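Local coordinates for iron-regulated transcriptional activator AFT2 (Saccharomyces cerevisiae, PDB 4LMG), which activates the genes of the yeast iron regulon when iron is low, by recognising the 5'-CACCC-3' iron-responsive element in their promoters, at a contact of chain A with DNA. Numbering follows the deposited sequence.

A contact of chain A with DNA. Residues 18-19, 22, 38, 41. With nucleotides of chain B.
Ser41, His19 and Ile38 clasp two successive phosphates of one DNA strand, a worked example of how a WRKY-GCM1 fold seats itself on the backbone while its beta-strands enter the major groove. The phosphate of DA7 is held through both non-bridging oxygens. The Ser41 hydroxyl closes a short hydrogen bond, OG to OP2 of DA7 2.6 Å; with chi1 at 73° it turns toward the phosphate and also lies near the adenine C8. His19 donates from its imidazole NE2 to OP1 of DA7 at 3.1 Å. That oxygen lies 2° from the ring plane, so the ring meets the phosphate by its edge, though the bond is somewhat bent at the hydrogen. His19 is also a zinc ligand of the protein; here NE2 serves the phosphate.

One nucleotide back, the phosphate of DC6 is gripped by main chain and charge together. The amide N of Ile38, at the end of strand 36-38, gives OP2 of DC6 an almost straight bond of 2.7 Å. From another side Lys22, on helix 21-29, brings its ammonium NZ to 3.1 Å from OP1 of DC6 in a salt bridge, with a weaker hydrogen bond to OP2. Its chain is fully stretched, CG anti to the backbone N (chi1 -174°), which carries the charge from the helix to the DC6 phosphate. The Ile38 side chain lies against the C2'-C3' side of the DC6 deoxyribose, CD1 4.0 Å from C3' and reaching toward OP2 of DA7.

A possible base contact comes from strand 40-42: the Ser41 amide N lies 3.2 Å from N7 of DA7, on the Hoogsteen edge in the major groove. Both purines share N7, so this contact alone would not select adenine. Farther out, CE1 of His19 faces the Arg18 guanidinium toward its rim, the two planes tilted, while Arg18 CG covers a face of the imidazole and probably steadies it. Arg18 NE bonds to a water 3.0 Å away, which bonds in turn to OP2 of DA7.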
loop_
_atom_site.group_PDB
_atom_site.type_symbol
_atom_site.label_atom_id
_atom_site.label_comp_id
_atom_site.label_asym_id
_atom_site.label_seq_id
_atom_site.Cartn_x
_atom_site.Cartn_y
_atom_site.Cartn_z
ATOM N N ARG A 18 -9.837 15.654 -1.156
ATOM C CA ARG A 18 -8.512 15.594 -0.548
ATOM C C ARG A 18 -7.431 15.343 -1.598
ATOM O O ARG A 18 -6.248 15.574 -1.352
ATOM C CB ARG A 18 -8.455 14.514 0.536
ATOM C CG ARG A 18 -8.326 13.094 0.004
ATOM C CD ARG A 18 -7.942 12.136 1.118
ATOM N NE ARG A 18 -7.616 10.799 0.629
ATOM C CZ ARG A 18 -8.454 9.768 0.653
ATOM N NH1 ARG A 18 -9.678 9.916 1.140
ATOM N NH2 ARG A 18 -8.071 8.585 0.191
ATOM N N HIS A 19 -7.846 14.868 -2.768
ATOM C CA HIS A 19 -6.911 14.552 -3.838
ATOM C C HIS A 19 -6.477 15.796 -4.600
ATOM O O HIS A 19 -5.678 15.716 -5.532
ATOM C CB HIS A 19 -7.509 13.512 -4.789
ATOM C CG HIS A 19 -7.622 12.146 -4.189
ATOM N ND1 HIS A 19 -8.811 11.639 -3.709
ATOM C CD2 HIS A 19 -6.690 11.187 -3.974
ATOM C CE1 HIS A 19 -8.609 10.422 -3.236
ATOM N NE2 HIS A 19 -7.330 10.126 -3.383
ATOM N N LYS A 22 -2.399 17.248 -2.865
ATOM C CA LYS A 22 -1.060 16.924 -3.354
ATOM C C LYS A 22 -0.592 17.853 -4.481
ATOM O O LYS A 22 0.470 18.463 -4.375
ATOM C CB LYS A 22 -0.983 15.454 -3.787
ATOM C CG LYS A 22 0.411 14.986 -4.184
ATOM C CD LYS A 22 0.436 13.479 -4.426
ATOM C CE LYS A 22 1.828 12.999 -4.807
ATOM N NZ LYS A 22 1.874 11.523 -4.996
ATOM N N ILE A 38 2.666 10.472 -0.353
ATOM C CA ILE A 38 1.709 10.241 0.721
ATOM C C ILE A 38 2.183 9.150 1.678
ATOM O O ILE A 38 2.406 8.007 1.276
ATOM C CB ILE A 38 0.331 9.863 0.158
ATOM C CG1 ILE A 38 -0.197 10.991 -0.730
ATOM C CG2 ILE A 38 -0.643 9.565 1.290
ATOM C CD1 ILE A 38 -1.408 10.613 -1.549
ATOM N N SER A 41 -3.193 8.530 4.338
ATOM C CA SER A 41 -4.370 9.324 4.029
ATOM C C SER A 41 -5.648 8.596 4.410
ATOM O O SER A 41 -5.693 7.367 4.449
ATOM C CB SER A 41 -4.417 9.653 2.540
ATOM O OG SER A 41 -4.761 8.502 1.791
ATOM P P DC B 6 1.837 8.174 -3.598
ATOM O OP1 DC B 6 1.299 8.463 -4.945
ATOM O OP2 DC B 6 2.436 9.251 -2.782
ATOM O "O5'" DC B 6 0.663 7.497 -2.762
ATOM C "C5'" DC B 6 -0.107 6.508 -3.420
ATOM C "C4'" DC B 6 -1.000 5.779 -2.443
ATOM O "O4'" DC B 6 -0.202 5.037 -1.499
ATOM C "C3'" DC B 6 -1.894 6.676 -1.593
ATOM O "O3'" DC B 6 -3.169 6.640 -2.217
ATOM C "C2'" DC B 6 -1.854 6.042 -0.198
ATOM C "C1'" DC B 6 -1.070 4.747 -0.433
ATOM N N1 DC B 6 -0.232 4.230 0.696
ATOM C C2 DC B 6 -0.442 2.917 1.129
ATOM O O2 DC B 6 -1.318 2.243 0.572
ATOM N N3 DC B 6 0.308 2.428 2.144
ATOM C C4 DC B 6 1.242 3.191 2.709
ATOM N N4 DC B 6 1.954 2.656 3.706
ATOM C C5 DC B 6 1.481 4.533 2.278
ATOM C C6 DC B 6 0.728 5.007 1.276
ATOM P P DA B 7 -4.401 7.462 -1.606
ATOM O OP1 DA B 7 -5.257 7.897 -2.731
ATOM O OP2 DA B 7 -3.862 8.467 -0.665
ATOM O "O5'" DA B 7 -5.200 6.358 -0.774
ATOM C "C5'" DA B 7 -5.494 5.116 -1.400
ATOM C "C4'" DA B 7 -6.029 4.119 -0.391
ATOM O "O4'" DA B 7 -4.969 3.726 0.517
ATOM C "C3'" DA B 7 -7.145 4.649 0.497
ATOM O "O3'" DA B 7 -7.972 3.570 0.864
ATOM C "C2'" DA B 7 -6.373 5.152 1.710
ATOM C "C1'" DA B 7 -5.374 4.010 1.843
ATOM N N9 DA B 7 -4.191 4.334 2.634
ATOM C C8 DA B 7 -3.538 5.532 2.694
ATOM N N7 DA B 7 -2.496 5.524 3.493
ATOM C C5 DA B 7 -2.463 4.231 3.988
ATOM C C6 DA B 7 -1.597 3.577 4.888
ATOM N N6 DA B 7 -0.549 4.168 5.472
ATOM N N1 DA B 7 -1.850 2.282 5.167
ATOM C C2 DA B 7 -2.896 1.688 4.585
ATOM N N3 DA B 7 -3.779 2.195 3.726
ATOM C C4 DA B 7 -3.501 3.483 3.466
HETATM O O HOH W 1 -5.040 11.270 -0.796
#